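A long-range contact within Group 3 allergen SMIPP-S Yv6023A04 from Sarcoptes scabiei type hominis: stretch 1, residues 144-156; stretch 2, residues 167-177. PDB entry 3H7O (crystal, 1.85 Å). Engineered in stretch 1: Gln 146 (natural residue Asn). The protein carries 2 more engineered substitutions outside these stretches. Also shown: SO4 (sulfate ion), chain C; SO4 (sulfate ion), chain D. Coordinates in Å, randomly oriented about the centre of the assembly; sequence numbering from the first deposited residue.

Stretch 1, residues 144-156: SAQLTVVDLDECR
Stretch 2 (167-177) QVFCAQKVGVS

The apolar centre of the contact is the disulfide between Cys 155 and Cys 170: SG to SG is 2.0 Å, with chi3 at -70°, Cys 155 chi1 t and Cys 170 chi1 m. It covalently fixes helix 152-156 (phi/psi -64/-47 at Leu 152) against strand 168-172; their axes approach to 8.0 Å at 81°. Leu 152 (t, p) packs beside it, its CD1 lying 4.0 Å from Cys 170 SG and 3.9 Å from Val 168 CG2. Val 150 (m) joins the same cluster, with CG2 3.7 Å from Cys 170 CB.

Val 149 and Ala 171 share a face of the sheet. Leu 147 (m, t), its CA-to-CB bond sideways to the other stretch, still brings CB to 3.7 Å from Ala 171 CB, and Val 149 (t) brings CG2 4.2 Å from CD2 of Phe 169 (chi1 p, chi2 -91°). Farther along, Val 176 (t) places CG1 4.3 Å from Leu 147 CD2 and 4.2 Å from Ala 145 CB.

The strand already under way at Ser 144 runs antiparallel to 168-172, inclined at 129°, axes 4.2 Å apart at closest; phi/psi are extended (-97/124 at Thr 148, -150/154 at Ala 171). Thr 148 (m) and Gln 172 (t, t) form the hydrogen-bonded pair: Thr 148 N donates to Gln 172 O (3.0 Å, 160°), and Gln 172 N to Thr 148 O (2.9 Å, 154°). Val 149 faces Ala 171 as the non-hydrogen-bonded pair, CA to CA 4.0 Å. Next, Val 150 N donates to Cys 170 O (2.9 Å); the return bond is absent, and a water stands there, accepting from Cys 170 N (2.7 Å) and donating to Val 150 O (2.8 Å).

At the polar edge, Lys 173, all t, lays its aliphatic chain past engineered Gln 146, CD 3.4 Å from Gln 146 O, while its ammonium reaches another water, which accepts from Lys 173 NZ (3.0 Å) and Gln 146 N (2.9 Å). Lys 173 also opens a type II turn, closed by Val 176 N to Lys 173 O (3.2 Å); Gly 175 readily adopts its phi of 76°. Asp 151 caps the helix, OD2 accepting from Glu 154 N at 3.0 Å.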

# COMPACT_ATOMS: atom_id res chain seq x y z
N SER A 144 0.20 -8.03 -9.65
CA SER A 144 -1.14 -7.58 -9.29
C SER A 144 -2.09 -8.77 -9.17
O SER A 144 -1.85 -9.83 -9.76
CB SER A 144 -1.67 -6.54 -10.28
OG SER A 144 -1.94 -7.12 -11.54
N ALA A 145 -3.16 -8.60 -8.40
CA ALA A 145 -4.15 -9.65 -8.19
C ALA A 145 -5.53 -9.06 -7.98
O ALA A 145 -5.68 -8.06 -7.27
CB ALA A 145 -3.77 -10.53 -7.00
N GLN A 146 -6.54 -9.67 -8.59
CA GLN A 146 -7.93 -9.30 -8.37
C GLN A 146 -8.45 -10.12 -7.20
O GLN A 146 -8.55 -11.34 -7.29
CB GLN A 146 -8.77 -9.58 -9.62
CG GLN A 146 -8.43 -8.72 -10.84
CD GLN A 146 -8.96 -7.29 -10.74
OE1 GLN A 146 -9.61 -6.91 -9.77
NE2 GLN A 146 -8.68 -6.50 -11.77
N LEU A 147 -8.76 -9.44 -6.10
CA LEU A 147 -9.32 -10.12 -4.93
C LEU A 147 -10.81 -9.81 -4.80
O LEU A 147 -11.26 -8.73 -5.20
CB LEU A 147 -8.58 -9.73 -3.64
CG LEU A 147 -7.05 -9.76 -3.56
CD1 LEU A 147 -6.59 -9.54 -2.12
CD2 LEU A 147 -6.46 -11.06 -4.10
N THR A 148 -11.55 -10.74 -4.23
CA THR A 148 -12.98 -10.57 -4.01
C THR A 148 -13.22 -10.10 -2.58
O THR A 148 -12.80 -10.75 -1.62
CB THR A 148 -13.75 -11.89 -4.25
OG1 THR A 148 -13.36 -12.44 -5.52
CG2 THR A 148 -15.25 -11.65 -4.25
N VAL A 149 -13.90 -8.96 -2.45
CA VAL A 149 -14.28 -8.41 -1.15
C VAL A 149 -15.20 -9.39 -0.41
O VAL A 149 -16.21 -9.83 -0.96
CB VAL A 149 -14.96 -7.02 -1.28
CG1 VAL A 149 -15.40 -6.50 0.09
CG2 VAL A 149 -14.02 -6.03 -1.96
N VAL A 150 -14.84 -9.72 0.82
CA VAL A 150 -15.62 -10.63 1.65
C VAL A 150 -16.27 -9.89 2.83
O VAL A 150 -15.94 -8.74 3.11
CB VAL A 150 -14.78 -11.85 2.14
CG1 VAL A 150 -14.29 -12.67 0.94
CG2 VAL A 150 -13.61 -11.41 3.01
N ASP A 151 -17.20 -10.56 3.51
CA ASP A 151 -17.94 -9.97 4.63
C ASP A 151 -17.02 -9.60 5.78
O ASP A 151 -16.25 -10.43 6.26
CB ASP A 151 -19.04 -10.93 5.11
CG ASP A 151 -19.90 -10.32 6.20
OD1 ASP A 151 -20.69 -9.40 5.91
OD2 ASP A 151 -19.79 -10.77 7.36
N LEU A 152 -17.12 -8.35 6.23
CA LEU A 152 -16.22 -7.82 7.27
C LEU A 152 -16.35 -8.52 8.63
O LEU A 152 -15.34 -8.86 9.24
CB LEU A 152 -16.39 -6.31 7.41
CG LEU A 152 -15.46 -5.58 8.39
CD1 LEU A 152 -13.98 -5.89 8.11
CD2 LEU A 152 -15.71 -4.09 8.32
N ASP A 153 -17.58 -8.71 9.10
CA ASP A 153 -17.82 -9.40 10.37
C ASP A 153 -17.33 -10.85 10.33
O ASP A 153 -16.76 -11.35 11.30
CB ASP A 153 -19.31 -9.32 10.77
CG ASP A 153 -19.72 -7.94 11.30
OD1 ASP A 153 -18.84 -7.07 11.53
OD2 ASP A 153 -20.93 -7.71 11.48
N GLU A 154 -17.55 -11.50 9.19
CA GLU A 154 -17.02 -12.82 8.90
C GLU A 154 -15.48 -12.83 8.90
O GLU A 154 -14.85 -13.76 9.41
CB GLU A 154 -17.57 -13.30 7.54
CG GLU A 154 -16.94 -14.54 6.94
CD GLU A 154 -17.66 -15.01 5.68
OE1 GLU A 154 -18.90 -15.12 5.71
OE2 GLU A 154 -16.97 -15.27 4.67
N CYS A 155 -14.88 -11.79 8.33
CA CYS A 155 -13.43 -11.63 8.32
C CYS A 155 -12.87 -11.41 9.72
O CYS A 155 -11.81 -11.93 10.06
CB CYS A 155 -13.04 -10.48 7.39
SG CYS A 155 -11.27 -10.07 7.37
N ARG A 156 -13.59 -10.64 10.55
CA ARG A 156 -13.15 -10.40 11.93
C ARG A 156 -13.14 -11.66 12.80
O ARG A 156 -12.22 -11.84 13.59
CB ARG A 156 -13.96 -9.27 12.60
CG ARG A 156 -13.50 -7.88 12.18
CD ARG A 156 -13.78 -6.83 13.25
NE ARG A 156 -13.79 -5.47 12.70
CZ ARG A 156 -14.85 -4.91 12.11
NH1 ARG A 156 -14.77 -3.67 11.64
NH2 ARG A 156 -15.98 -5.58 11.98
N GLN A 167 -12.35 0.86 10.20
CA GLN A 167 -11.89 1.49 8.97
C GLN A 167 -11.12 0.54 8.05
O GLN A 167 -10.13 0.92 7.43
CB GLN A 167 -11.06 2.74 9.29
CG GLN A 167 -11.86 3.90 9.90
CD GLN A 167 -12.16 3.71 11.38
OE1 GLN A 167 -11.37 3.13 12.12
NE2 GLN A 167 -13.30 4.23 11.81
N VAL A 168 -11.60 -0.70 7.96
CA VAL A 168 -10.98 -1.69 7.08
C VAL A 168 -12.03 -2.43 6.24
O VAL A 168 -13.23 -2.37 6.52
CB VAL A 168 -10.11 -2.74 7.86
CG1 VAL A 168 -8.96 -2.05 8.61
CG2 VAL A 168 -10.96 -3.59 8.81
N PHE A 169 -11.57 -3.08 5.18
CA PHE A 169 -12.35 -4.11 4.51
C PHE A 169 -11.44 -5.30 4.23
O PHE A 169 -10.21 -5.19 4.29
CB PHE A 169 -13.03 -3.60 3.23
CG PHE A 169 -12.09 -3.30 2.10
CD1 PHE A 169 -11.55 -2.02 1.95
CD2 PHE A 169 -11.74 -4.28 1.17
CE1 PHE A 169 -10.67 -1.73 0.90
CE2 PHE A 169 -10.86 -4.00 0.12
CZ PHE A 169 -10.33 -2.73 -0.02
N CYS A 170 -12.06 -6.44 3.95
CA CYS A 170 -11.31 -7.66 3.67
C CYS A 170 -11.59 -8.16 2.26
O CYS A 170 -12.67 -7.95 1.72
CB CYS A 170 -11.64 -8.73 4.69
SG CYS A 170 -11.23 -8.29 6.39
N ALA A 171 -10.59 -8.83 1.69
CA ALA A 171 -10.71 -9.40 0.35
C ALA A 171 -9.83 -10.64 0.24
O ALA A 171 -8.83 -10.77 0.96
CB ALA A 171 -10.34 -8.36 -0.70
N GLN A 172 -10.20 -11.55 -0.65
CA GLN A 172 -9.48 -12.82 -0.78
C GLN A 172 -9.65 -13.44 -2.16
O GLN A 172 -10.69 -13.29 -2.80
CB GLN A 172 -9.95 -13.81 0.30
CG GLN A 172 -9.04 -15.02 0.51
CD GLN A 172 -9.35 -15.80 1.78
OE1 GLN A 172 -10.43 -15.66 2.35
NE2 GLN A 172 -8.41 -16.62 2.22
N LYS A 173 -8.60 -14.12 -2.60
CA LYS A 173 -8.63 -14.97 -3.79
C LYS A 173 -7.89 -16.26 -3.46
O LYS A 173 -6.78 -16.22 -2.92
CB LYS A 173 -7.97 -14.26 -4.98
CG LYS A 173 -8.04 -15.04 -6.29
CD LYS A 173 -7.17 -14.41 -7.36
CE LYS A 173 -7.20 -15.24 -8.64
NZ LYS A 173 -6.21 -14.75 -9.63
N VAL A 174 -8.50 -17.40 -3.77
CA VAL A 174 -7.90 -18.72 -3.49
C VAL A 174 -6.51 -18.87 -4.12
O VAL A 174 -6.30 -18.48 -5.28
CB VAL A 174 -8.82 -19.92 -3.89
CG1 VAL A 174 -10.08 -19.95 -3.04
CG2 VAL A 174 -9.17 -19.89 -5.38
N GLY A 175 -5.56 -19.40 -3.35
CA GLY A 175 -4.20 -19.61 -3.83
C GLY A 175 -3.33 -18.37 -3.91
O GLY A 175 -2.21 -18.43 -4.43
N VAL A 176 -3.83 -17.24 -3.42
CA VAL A 176 -3.08 -15.99 -3.40
C VAL A 176 -3.00 -15.45 -1.98
O VAL A 176 -4.02 -15.35 -1.29
CB VAL A 176 -3.71 -14.92 -4.34
CG1 VAL A 176 -2.98 -13.58 -4.22
CG2 VAL A 176 -3.71 -15.39 -5.80
N SER A 177 -1.79 -15.13 -1.54
CA SER A 177 -1.57 -14.46 -0.26
C SER A 177 -0.57 -13.33 -0.43
O SER A 177 0.41 -13.48 -1.16
CB SER A 177 -1.04 -15.43 0.80
OG SER A 177 -1.85 -16.57 0.91
S SO4 C . -6.57 -20.85 0.02
O1 SO4 C . -6.26 -20.70 1.44
O2 SO4 C . -5.42 -20.42 -0.78
O3 SO4 C . -7.73 -20.03 -0.31
O4 SO4 C . -6.86 -22.25 -0.28
S SO4 D . -1.73 -19.00 4.41
O1 SO4 D . -2.57 -19.67 3.42
O2 SO4 D . -0.97 -17.93 3.77
O3 SO4 D . -0.81 -19.97 5.01
O4 SO4 D . -2.58 -18.44 5.44
O HOH W 1 -5.82 -11.86 -10.27
O HOH W 2 -14.80 -6.47 4.17